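Local coordinates for TIR-like domain-containing protein (PDB 7EBD) that belongs to the bacterial STING family and binds C2E in a pocket formed with a second copy of itself, at residues Phe18-Glu29 against Met75-Ile86. Residues are numbered along the deposited sequence; the frame is centred on the assembly and turned at random.
Sequences FVKLAAEWIVTE and MSTNHRNYPIHI. With C2E (9,9'-[(2R,3R,3aS,5S,7aR,9R,10R,10aS,12S,14aR)-3,5,10,12-tetrahydroxy-5,12-dioxidooctahydro-2H,7H-difuro[3,2-d:3',2'-j][1,3,7,9,2,8]tetraoxadiphosphacyclododecine-2,9-diyl]bis(2-amino-1,9-dihydro-6H-purin-6-one)), chain E.
Selenomethionine Met75 lies across one face of the Trp25 indole. Met75 CB stands 3.3 Å from the centroid of the five-membered ring of Trp25, almost on the ring normal, a CH-pi contact. From there the extended chain runs toward the six-membered ring of Trp25, where Met75 SE sits obliquely, 4.1 Å from that centroid, in a Met-aromatic contact, and CE goes on to meet Ile26 CG1. Trp25 presents this face with CG anti to the backbone N (chi1 179°). A water accepts from Ser76 N and, weakly, from Trp25 NE1; another joins Leu21 O to Thr77 OG1.

One turn back along the helix, Leu21 CB packs 3.5 Å from Ile84 CD1 while its CD2 touches His79 CB. The Glu24 carboxylate stands nearly perpendicular to the His79 imidazole, OE1 lying 3.0 Å from CE1.

Toward the ligand, Ile84 CG2 and Ile86 CG2 border the edge of Phe18, whose face lies against a C2E guanine. Arg80 NH1 and NH2 donate nearly straight bonds to N7 (2.9 Å) and O6 (2.8 Å) of this base, and His85 O accepts from its N1. Helix 6-28 thus packs across the hairpin of strands 71-75 and 84-91 beside the C2E pocket at the STING dimer interface.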
# COMPACT_ATOMS: atom_id res chain seq x y z
N PHE A 18 -0.19 1.27 7.42
CA PHE A 18 -0.10 2.72 7.53
C PHE A 18 -0.74 3.27 8.80
O PHE A 18 -0.06 3.90 9.62
CB PHE A 18 -0.73 3.38 6.31
CG PHE A 18 -0.84 4.88 6.43
CD1 PHE A 18 0.28 5.68 6.32
CD2 PHE A 18 -2.07 5.48 6.65
CE1 PHE A 18 0.18 7.05 6.43
CE2 PHE A 18 -2.18 6.85 6.77
CZ PHE A 18 -1.05 7.64 6.66
N VAL A 19 -2.04 3.04 8.97
CA VAL A 19 -2.79 3.70 10.05
C VAL A 19 -2.22 3.33 11.41
O VAL A 19 -1.99 4.19 12.26
CB VAL A 19 -4.28 3.35 9.95
CG1 VAL A 19 -5.04 3.96 11.12
CG2 VAL A 19 -4.85 3.83 8.64
N LYS A 20 -1.99 2.03 11.64
CA LYS A 20 -1.47 1.58 12.93
C LYS A 20 -0.10 2.19 13.21
O LYS A 20 0.16 2.69 14.31
CB LYS A 20 -1.42 0.05 12.96
CG LYS A 20 -0.99 -0.54 14.29
CD LYS A 20 -1.23 -2.04 14.31
CE LYS A 20 -0.46 -2.74 13.19
NZ LYS A 20 1.00 -2.81 13.47
N LEU A 21 0.79 2.15 12.22
CA LEU A 21 2.14 2.69 12.40
C LEU A 21 2.10 4.20 12.62
O LEU A 21 2.84 4.73 13.46
CB LEU A 21 3.00 2.35 11.19
CG LEU A 21 2.97 0.90 10.69
CD1 LEU A 21 3.80 0.75 9.42
CD2 LEU A 21 3.46 -0.05 11.77
N ALA A 22 1.24 4.91 11.88
CA ALA A 22 1.14 6.35 12.04
C ALA A 22 0.61 6.72 13.42
O ALA A 22 1.11 7.65 14.06
CB ALA A 22 0.25 6.95 10.95
N ALA A 23 -0.41 5.99 13.90
CA ALA A 23 -0.93 6.25 15.24
C ALA A 23 0.12 5.96 16.30
O ALA A 23 0.25 6.72 17.27
CB ALA A 23 -2.19 5.41 15.48
N GLU A 24 0.87 4.87 16.14
CA GLU A 24 1.93 4.57 17.10
C GLU A 24 2.99 5.66 17.11
O GLU A 24 3.49 6.03 18.18
CB GLU A 24 2.55 3.21 16.78
CG GLU A 24 3.58 2.76 17.81
CD GLU A 24 4.16 1.40 17.49
OE1 GLU A 24 5.32 1.15 17.87
OE2 GLU A 24 3.46 0.58 16.86
N TRP A 25 3.35 6.18 15.94
CA TRP A 25 4.32 7.27 15.89
C TRP A 25 3.78 8.52 16.56
O TRP A 25 4.50 9.20 17.29
CB TRP A 25 4.70 7.56 14.44
CG TRP A 25 5.68 8.69 14.30
CD1 TRP A 25 7.04 8.59 14.25
CD2 TRP A 25 5.37 10.09 14.20
NE1 TRP A 25 7.60 9.84 14.13
CE2 TRP A 25 6.60 10.77 14.09
CE3 TRP A 25 4.19 10.82 14.19
CZ2 TRP A 25 6.67 12.16 13.97
CZ3 TRP A 25 4.26 12.20 14.07
CH2 TRP A 25 5.49 12.85 13.96
N ILE A 26 2.50 8.84 16.32
CA ILE A 26 1.90 10.02 16.93
C ILE A 26 1.92 9.90 18.45
O ILE A 26 2.22 10.87 19.16
CB ILE A 26 0.47 10.23 16.40
CG1 ILE A 26 0.51 10.69 14.94
CG2 ILE A 26 -0.28 11.24 17.26
CD1 ILE A 26 -0.87 10.85 14.32
N VAL A 27 1.61 8.71 18.97
CA VAL A 27 1.48 8.56 20.42
C VAL A 27 2.84 8.47 21.09
O VAL A 27 3.09 9.13 22.12
CB VAL A 27 0.60 7.34 20.75
CG1 VAL A 27 0.63 7.06 22.24
CG2 VAL A 27 -0.83 7.58 20.29
N THR A 28 3.76 7.67 20.54
CA THR A 28 4.98 7.31 21.27
C THR A 28 6.24 8.01 20.78
O THR A 28 7.24 7.99 21.50
CB THR A 28 5.21 5.79 21.20
OG1 THR A 28 5.56 5.41 19.86
CG2 THR A 28 3.95 5.04 21.61
N GLU A 29 6.23 8.63 19.61
CA GLU A 29 7.44 9.23 19.05
C GLU A 29 7.32 10.71 18.75
O GLU A 29 8.32 11.43 18.89
CB GLU A 29 7.84 8.50 17.75
CG GLU A 29 8.37 7.09 17.97
CD GLU A 29 8.74 6.40 16.68
OE1 GLU A 29 7.83 6.07 15.88
OE2 GLU A 29 9.95 6.19 16.44
N MSE A 75 7.57 10.42 9.04
CA MSE A 75 7.70 9.86 10.38
C MSE A 75 8.69 8.70 10.36
O MSE A 75 8.59 7.81 9.52
CB MSE A 75 6.34 9.36 10.90
CG MSE A 75 5.18 10.33 10.77
SE MSE A 75 3.49 9.42 11.12
CE MSE A 75 2.30 10.95 11.28
N SER A 76 9.65 8.71 11.28
CA SER A 76 10.60 7.61 11.41
C SER A 76 9.99 6.53 12.29
O SER A 76 9.71 6.76 13.47
CB SER A 76 11.92 8.11 11.99
OG SER A 76 12.64 8.88 11.04
N THR A 77 9.80 5.34 11.72
CA THR A 77 9.18 4.23 12.42
C THR A 77 10.14 3.05 12.49
O THR A 77 11.03 2.89 11.65
CB THR A 77 7.87 3.79 11.74
OG1 THR A 77 7.24 2.77 12.51
CG2 THR A 77 8.15 3.27 10.33
N ASN A 78 9.96 2.22 13.52
CA ASN A 78 10.79 1.04 13.73
C ASN A 78 10.14 -0.25 13.24
O ASN A 78 10.75 -1.32 13.35
CB ASN A 78 11.15 0.91 15.21
CG ASN A 78 11.94 2.10 15.72
OD1 ASN A 78 13.16 2.15 15.59
ND2 ASN A 78 11.24 3.06 16.32
N HIS A 79 8.92 -0.18 12.72
CA HIS A 79 8.23 -1.36 12.19
C HIS A 79 8.30 -1.45 10.68
O HIS A 79 7.73 -2.39 10.10
CB HIS A 79 6.77 -1.37 12.65
CG HIS A 79 6.60 -1.52 14.12
ND1 HIS A 79 6.94 -0.53 15.02
CD2 HIS A 79 6.13 -2.54 14.87
CE1 HIS A 79 6.69 -0.94 16.25
NE2 HIS A 79 6.19 -2.16 16.18
N ARG A 80 8.98 -0.52 10.02
CA ARG A 80 9.19 -0.58 8.58
C ARG A 80 10.58 -0.06 8.26
O ARG A 80 11.10 0.83 8.93
CB ARG A 80 8.13 0.22 7.81
CG ARG A 80 8.06 -0.14 6.33
CD ARG A 80 6.83 0.43 5.66
NE ARG A 80 6.86 1.89 5.59
CZ ARG A 80 5.89 2.62 5.06
NH1 ARG A 80 4.82 2.03 4.55
NH2 ARG A 80 6.00 3.94 5.04
N ASN A 81 11.17 -0.63 7.21
CA ASN A 81 12.54 -0.31 6.83
C ASN A 81 12.71 1.09 6.26
O ASN A 81 13.84 1.51 6.02
CB ASN A 81 13.03 -1.34 5.82
CG ASN A 81 12.02 -1.60 4.71
OD1 ASN A 81 10.81 -1.56 4.94
ND2 ASN A 81 12.52 -1.87 3.51
N TYR A 82 11.62 1.83 6.05
CA TYR A 82 11.70 3.18 5.53
C TYR A 82 10.63 4.04 6.17
O TYR A 82 9.60 3.52 6.62
CB TYR A 82 11.55 3.21 4.00
CG TYR A 82 10.32 2.53 3.44
CD1 TYR A 82 10.30 1.16 3.21
CD2 TYR A 82 9.20 3.27 3.10
CE1 TYR A 82 9.18 0.55 2.69
CE2 TYR A 82 8.07 2.67 2.57
CZ TYR A 82 8.07 1.30 2.36
OH TYR A 82 6.95 0.70 1.84
N PRO A 83 10.84 5.36 6.25
CA PRO A 83 9.89 6.22 6.96
C PRO A 83 8.54 6.29 6.27
O PRO A 83 8.39 5.96 5.09
CB PRO A 83 10.58 7.59 6.96
CG PRO A 83 11.51 7.54 5.80
CD PRO A 83 11.99 6.12 5.74
N ILE A 84 7.55 6.73 7.03
CA ILE A 84 6.19 6.90 6.54
C ILE A 84 6.04 8.34 6.06
O ILE A 84 6.13 9.28 6.85
CB ILE A 84 5.16 6.58 7.63
CG1 ILE A 84 5.46 5.22 8.25
CG2 ILE A 84 3.74 6.63 7.06
CD1 ILE A 84 4.71 4.98 9.54
N HIS A 85 5.79 8.52 4.76
CA HIS A 85 5.61 9.85 4.21
C HIS A 85 4.16 10.28 4.32
O HIS A 85 3.24 9.49 4.07
CB HIS A 85 6.07 9.89 2.75
CG HIS A 85 7.55 9.74 2.58
ND1 HIS A 85 8.41 10.82 2.55
CD2 HIS A 85 8.33 8.64 2.43
CE1 HIS A 85 9.65 10.39 2.39
NE2 HIS A 85 9.63 9.08 2.31
N ILE A 86 3.95 11.53 4.72
CA ILE A 86 2.63 12.06 5.03
C ILE A 86 2.56 13.51 4.58
O ILE A 86 3.57 14.14 4.24
CB ILE A 86 2.31 11.97 6.53
CG1 ILE A 86 3.49 12.50 7.34
CG2 ILE A 86 1.97 10.54 6.93
CD1 ILE A 86 3.12 13.15 8.64
P1 C2E E . 1.28 -1.64 1.90
O2P C2E E . 2.70 -1.55 2.40
O1P C2E E . 0.62 -2.68 2.76
O5' C2E E . 0.39 -0.29 2.16
C5' C2E E . -1.00 -0.40 2.07
C4' C2E E . -1.61 1.02 1.91
O4' C2E E . -1.35 1.74 2.97
C3' C2E E . -0.94 1.77 0.73
O3' C2E E . -1.63 1.53 -0.40
C2' C2E E . -1.07 3.24 1.17
O2' C2E E . -2.44 3.76 0.84
C1' C2E E . -0.93 3.22 2.47
N9 C2E E . 0.44 3.50 2.82
C8 C2E E . 1.36 2.55 3.04
N7 C2E E . 2.48 3.24 3.33
C5 C2E E . 2.22 4.55 3.29
C6 C2E E . 3.10 5.79 3.54
O6 C2E E . 4.24 5.67 3.82
N1 C2E E . 2.53 7.09 3.42
C2 C2E E . 1.14 7.25 3.07
N2 C2E E . 0.57 8.58 2.95
N3 C2E E . 0.31 6.08 2.83
C4 C2E E . 0.91 4.72 2.96
P11 C2E E . -0.76 1.91 -1.78
O21 C2E E . -0.38 3.36 -1.95
O11 C2E E . -1.68 1.60 -2.93
O5A C2E E . 0.47 0.82 -1.85
C5A C2E E . 0.00 -0.46 -2.19
C4A C2E E . 1.11 -1.44 -2.11
O4A C2E E . 2.04 -1.15 -2.99
C3A C2E E . 1.86 -1.36 -0.61
O3A C2E E . 1.14 -2.25 0.36
C2A C2E E . 3.00 -1.77 -0.79
O2A C2E E . 3.04 -3.28 -0.79
C1A C2E E . 3.36 -1.24 -2.28
N91 C2E E . 3.93 -0.07 -2.20
C81 C2E E . 3.41 1.17 -2.32
N71 C2E E . 4.42 2.04 -2.17
C51 C2E E . 5.54 1.35 -1.96
C61 C2E E . 6.98 1.79 -1.72
O61 C2E E . 7.25 2.94 -1.70
N11 C2E E . 8.01 0.82 -1.52
C21 C2E E . 7.68 -0.59 -1.54
N21 C2E E . 8.72 -1.58 -1.34
N31 C2E E . 6.30 -1.01 -1.77
C41 C2E E . 5.24 0.02 -1.98
O HOH W 1 5.46 3.26 14.32
O HOH W 2 10.37 11.06 12.81